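Local structure of leucine aminopeptidase A1, chloroplastic (5D8N) at residues V371-G376 and K488-E493; K377-N382 and G388-A393; D394-A399 and E405-L410; S458-M463 and A468-T473. The protein removes N-terminal amino acids, preferably leucine, from peptides as a metal-dependent homohexameric aminopeptidase, and also has chaperone activity. The protein carries 1 engineered substitution. All coordinates share one frame; numbering follows the deposited sequence.

In the fold
All four contacts lie in the catalytic domain. Contacts 2 and 3 are buried and apolar across their segments, and they use successive turns of helix 388-401: contact 2 sets its start against strand 378-380, contact 3 sets its later turns against strand 406-411 of the central sheet. Contacts 1 and 4 are partly buried and more polar, built on turns and carbonyl groups. Contacts 1, 2 and 4 share the small three-stranded sheet, each supplying one strand of it, and all three touch a second subunit; contact 3 touches none. The centres of contacts 1 and 2 are about 9 Å apart, whereas those of contacts 3 and 4 are about 21 Å apart.

Contact 1. Residues V371-G376 and K488-E493; sequences VTASNG and KQFVDE
The beta hairpin formed by strands 370-372 and 378-380 turns through Ala373 to Gly376, and this turn sets Ala373 and Asn375 against Phe490, just beyond helix 479-488. The turn is type I, closed by a bond from Gly376 N to Ala373 O of 2.9 Å. Ala373 CB points toward the opposing segment and meets Phe490 CE1 at 3.7 Å. The amide of Asn375 comes to the neighbouring ring carbon, ND2 lying 3.5 Å from Phe490 CD1; the two side chains cross at about a right angle, with amide and ring planes 38° apart. ND2 also reaches Gln489 O at 3.3 Å, but the N-H...O angle of 121° marks this bond as weak. Firmer hold on the amide comes from its other end, where OD1 accepts the backbone N-H of Lys377 in an Asx turn. With CG placed between the backbone N and the carbonyl carbon (chi1 66°), OD1 turns to Lys377 N while ND2 lies beside Phe490 CD1. Gln489 O is held mainly by Lys377 NZ, Asn375 ND2 adding only the weak bond. Losing the Asn375 amide to an alanine here is likely to leave Lys377 N without its side-chain acceptor and open a gap beside Phe490 CD1. Gly376 closes the turn with a positive phi, a geometry consistent with the type I turn plus G1 bulge of short beta hairpins.

Contact 2. Residues K377-N382 and G388-A393; sequences KTIEVN and GRLTLA
Next to the metal site, in the stretch that carries the predicted active-site residue Arg389, Leu390 packs from the first turn of helix 388-401 onto Val381 and Ile379 of the preceding strand region. The side chain of Val381 lies about 5 Å from that of Glu387, a magnesium ligand. Val381 CG2 meets Leu390 CD2 at 3.7 Å, and the other Leu390 methyl, CD1, stands 4.4 Å from Ile379 CG2, so the two branches of one leucine reach different residues of the 377-382 segment. Leu390 was modelled in two conformers, and these separations hold for one of them. The rotation of Val381 (chi1 178°) sets CG1 anti to the backbone N and turns CG2 to Leu390. The topology is strand, short loop, helix: Val381, next along the chain from strand 378-380, centres an inverse gamma turn with a weak bond from Asn382 N to Glu380 O of 3.0 Å, and after five intervening residues the helix begins at Gly388. Within that helix Gly388 O accepts two donors, Leu392 N at 3.1 Å and Thr391 OG1 at 2.7 Å. The hydroxyl approaches in the carbonyl plane on a lone pair, at a C=O...O angle of 139°, which ties down the threonine side chain. Helix 263-269 also packs on Leu390, through Ala264 and Val268, while Phe490 touches both Ile379 and Ala393.

Contact 3. Residues D394-A399 and E405-L410; sequences DALIYA and EKIIDL
Ile407 fills the close-packed part of this contact by sending its two branches to two residues of the helix. Its CD1 comes within 3.9 Å of Ala399 CB, and its CG2 lies 4.0 Å from Leu396 CD2. The split follows from the first torsion: CG1 stands anti to the carbonyl carbon (chi1 -57°), and CG2 is anti to the backbone N. Helix and strand come nearest here, the CA atoms of Ala399 and Ile407 being 7.6 Å apart, consistent with the small methyl of Ala399. Toward Asp409 the fit is slightly looser, though still buried: Leu396 CD2 is 4.2 Å from Asp409 CB, and the corresponding CA atoms are 8.2 Å apart. The Asp409 carboxylate takes its partners elsewhere, His499 ND1 on OD1 and Trp497 NE1 on OD2, an arrangement that would probably favour the charged carboxylate. No hydrogen bond crosses between the segments. The solvent side lies beside the tight end, where Glu405, in the loop just before the strand, is exposed. The short axes run nearly antiparallel, at 159°, with a closest approach of 10.1 Å. Strand 406-411 lies parallel between strands 293-305 and 496-501 in the mixed central sheet; helix 388-401 rests on it, with Ala395 on Val298 and Leu396 on Trp497, while Ile408, pointing away from this helix, packs against helix 519-527.

Contact 4. Residues S458-M463 and A468-T473; sequences SYWESM and ADMINT
Met463 O is gripped by two neighbouring residues of the 468-473 segment. Ile471 N donates a nearly straight bond of 3.0 Å to Met463 O (168° at the hydrogen), tilted 27° from the carbonyl plane, and Met470 CA adds a CA-H...O contact of 3.4 Å to the same oxygen. Trp460 gives a Met-aromatic contact: Met470 SD sits at the edge of the six-membered ring, 4.0 Å from Trp460 CH2, while Met463 CB lies over one face, offset toward the rim. A short, weakly bonded strand at about Met470-Ile471 is the outer one of a three-stranded sheet, where Met470 bonds through its backbone to Glu380, so the 3-10 turn ending at Met463 is tied to that strand. Met463 bends at chi2 and chi3, bringing CE within 3.5 Å of Ile471 O and 3.6 Å of Asn472 O. Ile471 CG1 comes 3.4 Å from Met463 O, and its CD1 3.8 Å from Ser462 O. Trimmed to an alanine here, Ile471 is likely to leave Met463 O and Ser462 O without their CG1 and CD1 neighbours. Inside the turn, Tyr459 O accepts both Ser462 N and Ser462 OG, the latter at 2.7 Å in the carbonyl plane.

Contact 1. Residues V371-G376 and K488-E493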
# COMPACT_ATOMS: atom_id res chain seq x y z
N VAL A 371 18.31 -4.27 -24.16
CA VAL A 371 17.92 -4.50 -25.54
C VAL A 371 18.59 -3.43 -26.39
O VAL A 371 18.93 -2.35 -25.91
CB VAL A 371 16.39 -4.44 -25.70
CG1 VAL A 371 15.72 -5.38 -24.71
CG2 VAL A 371 15.87 -3.03 -25.46
N THR A 372 18.76 -3.74 -27.67
CA THR A 372 19.45 -2.85 -28.58
C THR A 372 18.53 -2.40 -29.70
O THR A 372 18.06 -3.21 -30.52
CB THR A 372 20.70 -3.57 -29.12
OG1 THR A 372 21.47 -4.03 -27.99
CG2 THR A 372 21.58 -2.69 -30.01
N ALA A 373 18.29 -1.09 -29.78
CA ALA A 373 17.43 -0.55 -30.85
C ALA A 373 18.16 -0.56 -32.19
O ALA A 373 19.37 -0.82 -32.26
CB ALA A 373 17.00 0.86 -30.50
N SER A 374 17.42 -0.32 -33.26
CA SER A 374 17.95 -0.45 -34.61
C SER A 374 18.91 0.68 -34.98
O SER A 374 19.56 0.61 -36.03
CB SER A 374 16.81 -0.52 -35.65
OG SER A 374 15.84 0.49 -35.46
N ASN A 375 19.08 1.67 -34.12
CA ASN A 375 20.17 2.64 -34.27
C ASN A 375 21.38 2.31 -33.41
O ASN A 375 22.31 3.11 -33.31
CB ASN A 375 19.72 4.06 -33.96
CG ASN A 375 19.35 4.25 -32.51
OD1 ASN A 375 19.35 3.31 -31.72
ND2 ASN A 375 19.02 5.49 -32.14
N GLY A 376 21.41 1.12 -32.83
CA GLY A 376 22.56 0.66 -32.05
C GLY A 376 22.53 1.03 -30.58
O GLY A 376 23.45 0.64 -29.84
N LYS A 488 13.27 10.92 -28.14
CA LYS A 488 14.17 11.78 -28.89
C LYS A 488 15.49 11.10 -29.24
O LYS A 488 16.13 11.48 -30.22
CB LYS A 488 14.47 13.03 -28.07
CG LYS A 488 15.31 14.10 -28.76
CD LYS A 488 15.37 15.35 -27.91
CE LYS A 488 16.28 16.44 -28.47
NZ LYS A 488 17.65 16.21 -27.95
N GLN A 489 15.92 10.13 -28.44
CA GLN A 489 17.17 9.44 -28.67
C GLN A 489 17.10 8.64 -29.97
O GLN A 489 18.10 8.09 -30.42
CB GLN A 489 17.48 8.48 -27.52
CG GLN A 489 17.86 9.16 -26.21
CD GLN A 489 19.26 9.72 -26.23
OE1 GLN A 489 20.19 9.10 -26.74
NE2 GLN A 489 19.39 10.95 -25.78
N PHE A 490 15.91 8.46 -30.50
CA PHE A 490 15.72 7.58 -31.64
C PHE A 490 15.25 8.32 -32.88
O PHE A 490 14.78 7.71 -33.86
CB PHE A 490 14.76 6.46 -31.24
CG PHE A 490 15.23 5.71 -30.04
CD1 PHE A 490 16.27 4.79 -30.14
CD2 PHE A 490 14.77 6.05 -28.78
CE1 PHE A 490 16.82 4.23 -29.01
CE2 PHE A 490 15.27 5.43 -27.65
CZ PHE A 490 16.33 4.55 -27.75
N VAL A 491 15.37 9.64 -32.83
CA VAL A 491 14.94 10.50 -33.90
C VAL A 491 16.16 11.25 -34.43
O VAL A 491 16.88 11.94 -33.71
CB VAL A 491 13.88 11.52 -33.43
CG1 VAL A 491 13.54 12.49 -34.55
CG2 VAL A 491 12.62 10.81 -32.96
N ASP A 492 16.32 11.16 -35.73
CA ASP A 492 17.36 11.90 -36.44
C ASP A 492 17.14 13.39 -36.22
O ASP A 492 16.06 13.93 -36.48
CB ASP A 492 17.16 11.57 -37.91
CG ASP A 492 18.33 11.95 -38.77
OD1 ASP A 492 18.97 12.99 -38.51
OD2 ASP A 492 18.53 11.17 -39.72
N GLU A 493 18.20 14.07 -35.83
CA GLU A 493 18.12 15.48 -35.49
C GLU A 493 17.70 16.38 -36.65
O GLU A 493 17.11 17.44 -36.44
CB GLU A 493 19.49 15.91 -34.95
CG GLU A 493 19.61 17.37 -34.52
CD GLU A 493 20.52 17.53 -33.31
OE1 GLU A 493 21.69 17.12 -33.39
OE2 GLU A 493 20.07 18.09 -32.27

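Contact 2. Residues K377-N382 and G388-A393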
# COMPACT_ATOMS: atom_id res chain seq x y z
N LYS A 377 21.64 1.92 -30.16
CA LYS A 377 21.64 2.36 -28.76
C LYS A 377 21.08 1.27 -27.88
O LYS A 377 20.13 0.58 -28.27
CB LYS A 377 20.86 3.67 -28.55
CG LYS A 377 21.49 4.82 -29.31
CD LYS A 377 20.80 6.14 -29.01
CE LYS A 377 21.42 7.23 -29.86
NZ LYS A 377 20.75 8.53 -29.62
N THR A 378 21.65 1.13 -26.68
CA THR A 378 21.22 0.09 -25.75
C THR A 378 20.36 0.65 -24.64
O THR A 378 20.59 1.79 -24.17
CB THR A 378 22.43 -0.61 -25.10
OG1 THR A 378 23.30 0.37 -24.52
CG2 THR A 378 23.19 -1.37 -26.14
N ILE A 379 19.35 -0.12 -24.25
CA ILE A 379 18.36 0.30 -23.26
C ILE A 379 18.22 -0.72 -22.18
O ILE A 379 17.96 -1.89 -22.45
CB ILE A 379 16.97 0.48 -23.91
CG1 ILE A 379 17.06 1.46 -25.08
CG2 ILE A 379 15.94 0.97 -22.90
CD1 ILE A 379 16.05 1.15 -26.16
N GLU A 380 18.51 -0.30 -20.96
CA GLU A 380 18.27 -1.14 -19.80
C GLU A 380 16.82 -1.02 -19.36
O GLU A 380 16.33 0.07 -19.06
CB GLU A 380 19.18 -0.77 -18.63
CG GLU A 380 18.89 -1.59 -17.37
CD GLU A 380 19.78 -1.21 -16.20
OE1 GLU A 380 20.30 -0.06 -16.13
OE2 GLU A 380 20.00 -2.15 -15.40
N VAL A 381 16.11 -2.13 -19.38
CA VAL A 381 14.67 -2.06 -19.17
C VAL A 381 14.42 -2.17 -17.68
O VAL A 381 14.22 -3.25 -17.16
CB VAL A 381 13.94 -3.15 -19.99
CG1 VAL A 381 12.45 -3.08 -19.73
CG2 VAL A 381 14.21 -2.96 -21.47
N ASN A 382 14.43 -1.05 -16.98
CA ASN A 382 14.24 -1.07 -15.53
C ASN A 382 12.76 -1.20 -15.15
O ASN A 382 12.46 -1.50 -13.99
CB ASN A 382 14.84 0.16 -14.85
CG ASN A 382 14.17 1.44 -15.30
OD1 ASN A 382 14.01 1.68 -16.50
ND2 ASN A 382 13.94 2.35 -14.37
N GLY A 388 6.03 0.19 -24.14
CA GLY A 388 5.52 0.82 -25.35
C GLY A 388 6.56 1.71 -26.04
O GLY A 388 6.70 1.67 -27.27
N ARG A 389 7.32 2.47 -25.25
CA ARG A 389 8.31 3.37 -25.79
C ARG A 389 9.41 2.63 -26.48
O ARG A 389 10.00 3.17 -27.41
CB ARG A 389 8.88 4.30 -24.73
CG ARG A 389 9.57 3.56 -23.59
CD ARG A 389 9.87 4.52 -22.45
NE ARG A 389 8.65 4.93 -21.78
CZ ARG A 389 8.58 5.82 -20.80
NH1 ARG A 389 9.66 6.49 -20.40
NH2 ARG A 389 7.41 6.15 -20.30
N LEU A 390 9.66 1.37 -26.10
CA LEU A 390 10.66 0.57 -26.79
C LEU A 390 10.23 0.31 -28.24
O LEU A 390 11.06 0.31 -29.15
CB LEU A 390 10.96 -0.76 -26.10
CG LEU A 390 11.99 -0.82 -24.97
CD1 LEU A 390 11.76 0.28 -23.95
CD2 LEU A 390 11.94 -2.18 -24.27
N THR A 391 8.97 -0.04 -28.42
CA THR A 391 8.47 -0.30 -29.76
C THR A 391 8.53 0.97 -30.59
O THR A 391 8.84 0.95 -31.78
CB THR A 391 7.05 -0.88 -29.77
OG1 THR A 391 6.09 0.08 -29.32
CG2 THR A 391 7.00 -2.11 -28.89
N LEU A 392 8.22 2.09 -29.95
CA LEU A 392 8.30 3.37 -30.66
C LEU A 392 9.70 3.75 -31.07
O LEU A 392 9.90 4.40 -32.09
CB LEU A 392 7.71 4.50 -29.81
CG LEU A 392 6.19 4.50 -29.69
CD1 LEU A 392 5.79 5.48 -28.60
CD2 LEU A 392 5.55 4.90 -31.02
N ALA A 393 10.69 3.36 -30.27
CA ALA A 393 12.07 3.62 -30.64
C ALA A 393 12.42 3.12 -32.05
O ALA A 393 12.89 3.86 -32.91
CB ALA A 393 12.98 3.01 -29.60

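Contact 3. Residues D394-A399 and E405-L410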
# COMPACT_ATOMS: atom_id res chain seq x y z
N ASP A 394 12.10 1.86 -32.31
CA ASP A 394 12.32 1.26 -33.61
C ASP A 394 11.39 1.80 -34.72
O ASP A 394 11.81 1.95 -35.88
CB ASP A 394 12.25 -0.26 -33.51
CG ASP A 394 13.53 -0.85 -32.89
OD1 ASP A 394 14.62 -0.34 -33.27
OD2 ASP A 394 13.44 -1.85 -32.12
N ALA A 395 10.15 2.12 -34.36
CA ALA A 395 9.25 2.74 -35.35
C ALA A 395 9.73 4.12 -35.79
O ALA A 395 9.61 4.49 -36.94
CB ALA A 395 7.85 2.85 -34.79
N LEU A 396 10.28 4.88 -34.85
CA LEU A 396 10.76 6.20 -35.17
C LEU A 396 12.01 6.15 -36.04
O LEU A 396 12.19 6.96 -36.95
CB LEU A 396 10.98 6.99 -33.88
CG LEU A 396 9.73 7.46 -33.15
CD1 LEU A 396 10.09 7.98 -31.75
CD2 LEU A 396 9.01 8.59 -33.87
N ILE A 397 12.90 5.21 -35.74
CA ILE A 397 14.10 5.02 -36.55
C ILE A 397 13.65 4.65 -37.96
O ILE A 397 14.15 5.22 -38.92
CB ILE A 397 14.99 3.91 -35.97
CG1 ILE A 397 15.63 4.40 -34.67
CG2 ILE A 397 16.09 3.52 -36.94
CD1 ILE A 397 16.09 3.29 -33.73
N TYR A 398 12.67 3.76 -38.08
CA TYR A 398 12.16 3.37 -39.38
C TYR A 398 11.57 4.56 -40.13
O TYR A 398 11.83 4.77 -41.31
CB TYR A 398 11.07 2.31 -39.21
CG TYR A 398 10.55 1.73 -40.50
CD1 TYR A 398 9.49 2.30 -41.15
CD2 TYR A 398 11.16 0.64 -41.08
CE1 TYR A 398 9.03 1.79 -42.35
CE2 TYR A 398 10.67 0.07 -42.25
CZ TYR A 398 9.62 0.67 -42.90
OH TYR A 398 9.09 0.08 -44.02
N ALA A 399 10.80 5.37 -39.42
CA ALA A 399 10.24 6.57 -40.04
C ALA A 399 11.36 7.46 -40.58
O ALA A 399 11.25 8.01 -41.69
CB ALA A 399 9.35 7.33 -39.06
N GLU A 405 10.55 14.50 -43.79
CA GLU A 405 10.92 15.81 -43.27
C GLU A 405 10.32 16.06 -41.86
O GLU A 405 10.91 16.75 -41.04
CB GLU A 405 10.41 16.82 -44.29
CG GLU A 405 10.53 18.29 -43.94
CD GLU A 405 9.98 19.22 -45.01
OE1 GLU A 405 9.68 18.75 -46.13
OE2 GLU A 405 9.93 20.44 -44.76
N LYS A 406 9.14 15.54 -41.58
CA LYS A 406 8.45 15.79 -40.32
C LYS A 406 7.78 14.50 -39.85
O LYS A 406 7.16 13.79 -40.65
CB LYS A 406 7.40 16.90 -40.49
CG LYS A 406 7.93 18.22 -41.04
CD LYS A 406 6.81 19.24 -41.23
CE LYS A 406 7.31 20.51 -41.93
NZ LYS A 406 6.16 21.45 -42.09
N ILE A 407 7.84 14.26 -38.54
CA ILE A 407 7.16 13.14 -37.89
C ILE A 407 6.27 13.66 -36.76
O ILE A 407 6.73 14.40 -35.89
CB ILE A 407 8.18 12.17 -37.28
CG1 ILE A 407 9.15 11.66 -38.34
CG2 ILE A 407 7.47 10.99 -36.64
CD1 ILE A 407 10.30 10.86 -37.77
N ILE A 408 5.07 13.11 -36.68
CA ILE A 408 4.31 13.13 -35.44
C ILE A 408 4.07 11.71 -34.96
O ILE A 408 3.56 10.89 -35.73
CB ILE A 408 2.95 13.84 -35.61
CG1 ILE A 408 3.15 15.29 -36.04
CG2 ILE A 408 2.14 13.77 -34.30
CD1 ILE A 408 1.86 16.05 -36.26
N ASP A 409 4.36 11.44 -33.68
CA ASP A 409 3.95 10.18 -33.08
C ASP A 409 2.85 10.43 -32.06
O ASP A 409 2.81 11.48 -31.43
CB ASP A 409 5.10 9.39 -32.46
CG ASP A 409 5.49 9.91 -31.08
OD1 ASP A 409 4.74 9.61 -30.10
OD2 ASP A 409 6.57 10.54 -30.99
N LEU A 410 1.92 9.49 -31.99
CA LEU A 410 0.88 9.48 -30.97
C LEU A 410 0.99 8.20 -30.18
O LEU A 410 1.04 7.10 -30.73
CB LEU A 410 -0.51 9.56 -31.60
CG LEU A 410 -0.90 10.96 -32.08
CD1 LEU A 410 -0.22 11.22 -33.41
CD2 LEU A 410 -2.41 11.06 -32.26

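Contact 4. Residues S458-M463 and A468-T473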
# COMPACT_ATOMS: atom_id res chain seq x y z
N SER A 458 17.60 19.06 -18.70
CA SER A 458 18.28 18.66 -17.47
C SER A 458 17.78 17.34 -16.90
O SER A 458 18.44 16.75 -16.04
CB SER A 458 18.19 19.77 -16.41
OG SER A 458 16.85 20.06 -16.07
N TYR A 459 16.59 16.91 -17.32
CA TYR A 459 16.03 15.71 -16.71
C TYR A 459 16.61 14.47 -17.37
O TYR A 459 16.38 13.34 -16.91
CB TYR A 459 14.50 15.71 -16.81
CG TYR A 459 13.82 16.82 -16.04
CD1 TYR A 459 14.42 17.43 -14.94
CD2 TYR A 459 12.51 17.15 -16.31
CE1 TYR A 459 13.77 18.45 -14.26
CE2 TYR A 459 11.85 18.12 -15.62
CZ TYR A 459 12.48 18.78 -14.60
OH TYR A 459 11.76 19.75 -13.93
N TRP A 460 17.38 14.65 -18.44
CA TRP A 460 17.96 13.49 -19.10
C TRP A 460 18.96 12.70 -18.24
O TRP A 460 19.10 11.47 -18.33
CB TRP A 460 18.61 13.88 -20.43
CG TRP A 460 19.11 12.69 -21.16
CD1 TRP A 460 20.41 12.42 -21.48
CD2 TRP A 460 18.35 11.54 -21.56
NE1 TRP A 460 20.51 11.15 -22.00
CE2 TRP A 460 19.26 10.61 -22.11
CE3 TRP A 460 16.98 11.26 -21.63
CZ2 TRP A 460 18.85 9.41 -22.68
CZ3 TRP A 460 16.58 10.01 -22.11
CH2 TRP A 460 17.52 9.12 -22.68
N GLU A 461 19.63 13.43 -17.36
CA GLU A 461 20.59 12.86 -16.43
C GLU A 461 19.93 11.80 -15.57
O GLU A 461 20.51 10.78 -15.29
CB GLU A 461 21.19 13.97 -15.57
CG GLU A 461 22.24 13.52 -14.55
CD GLU A 461 23.59 13.13 -15.17
OE1 GLU A 461 23.84 13.47 -16.35
OE2 GLU A 461 24.38 12.45 -14.47
N SER A 462 18.64 11.93 -15.30
CA SER A 462 17.98 10.93 -14.47
C SER A 462 17.70 9.64 -15.25
O SER A 462 17.17 8.71 -14.70
CB SER A 462 16.68 11.51 -13.91
OG SER A 462 15.74 11.64 -14.96
N MET A 463 17.97 9.64 -16.55
CA MET A 463 17.74 8.45 -17.36
C MET A 463 19.01 7.64 -17.62
O MET A 463 19.02 6.74 -18.46
CB MET A 463 17.10 8.88 -18.70
CG MET A 463 15.74 9.54 -18.55
SD MET A 463 14.46 8.44 -17.93
CE MET A 463 13.99 7.53 -19.39
N ALA A 468 23.98 0.31 -19.46
CA ALA A 468 23.56 0.55 -20.85
C ALA A 468 23.65 2.03 -21.19
O ALA A 468 24.05 2.82 -20.36
CB ALA A 468 22.14 0.02 -21.09
N ASP A 469 23.26 2.41 -22.41
CA ASP A 469 23.22 3.83 -22.78
C ASP A 469 22.17 4.58 -21.96
O ASP A 469 22.28 5.76 -21.78
CB ASP A 469 22.96 4.04 -24.29
CG ASP A 469 24.10 3.56 -25.18
OD1 ASP A 469 25.23 3.33 -24.69
OD2 ASP A 469 23.81 3.18 -26.33
N MET A 470 21.06 3.93 -21.62
CA MET A 470 19.97 4.61 -20.94
C MET A 470 19.10 3.57 -20.30
O MET A 470 19.16 2.39 -20.66
CB MET A 470 19.15 5.46 -21.90
CG MET A 470 18.29 4.64 -22.87
SD MET A 470 17.76 5.55 -24.36
CE MET A 470 19.26 5.57 -25.33
N ILE A 471 18.27 4.03 -19.36
CA ILE A 471 17.18 3.21 -18.85
C ILE A 471 15.91 3.63 -19.59
O ILE A 471 15.89 4.67 -20.22
CB ILE A 471 16.98 3.37 -17.33
CG1 ILE A 471 16.64 4.82 -16.97
CG2 ILE A 471 18.20 2.88 -16.56
CD1 ILE A 471 16.54 5.09 -15.47
N ASN A 472 14.83 2.86 -19.45
CA ASN A 472 13.59 3.16 -20.14
C ASN A 472 12.59 3.99 -19.33
O ASN A 472 11.79 4.72 -19.92
CB ASN A 472 12.94 1.90 -20.71
CG ASN A 472 12.20 1.08 -19.67
OD1 ASN A 472 12.78 0.68 -18.65
ND2 ASN A 472 10.97 0.71 -19.98
N THR A 473 12.77 4.08 -18.02
CA THR A 473 11.81 4.76 -17.17
C THR A 473 12.48 5.59 -16.08
O THR A 473 13.24 5.07 -15.27
CB THR A 473 10.93 3.72 -16.47
OG1 THR A 473 10.24 2.96 -17.47
CG2 THR A 473 9.91 4.39 -15.59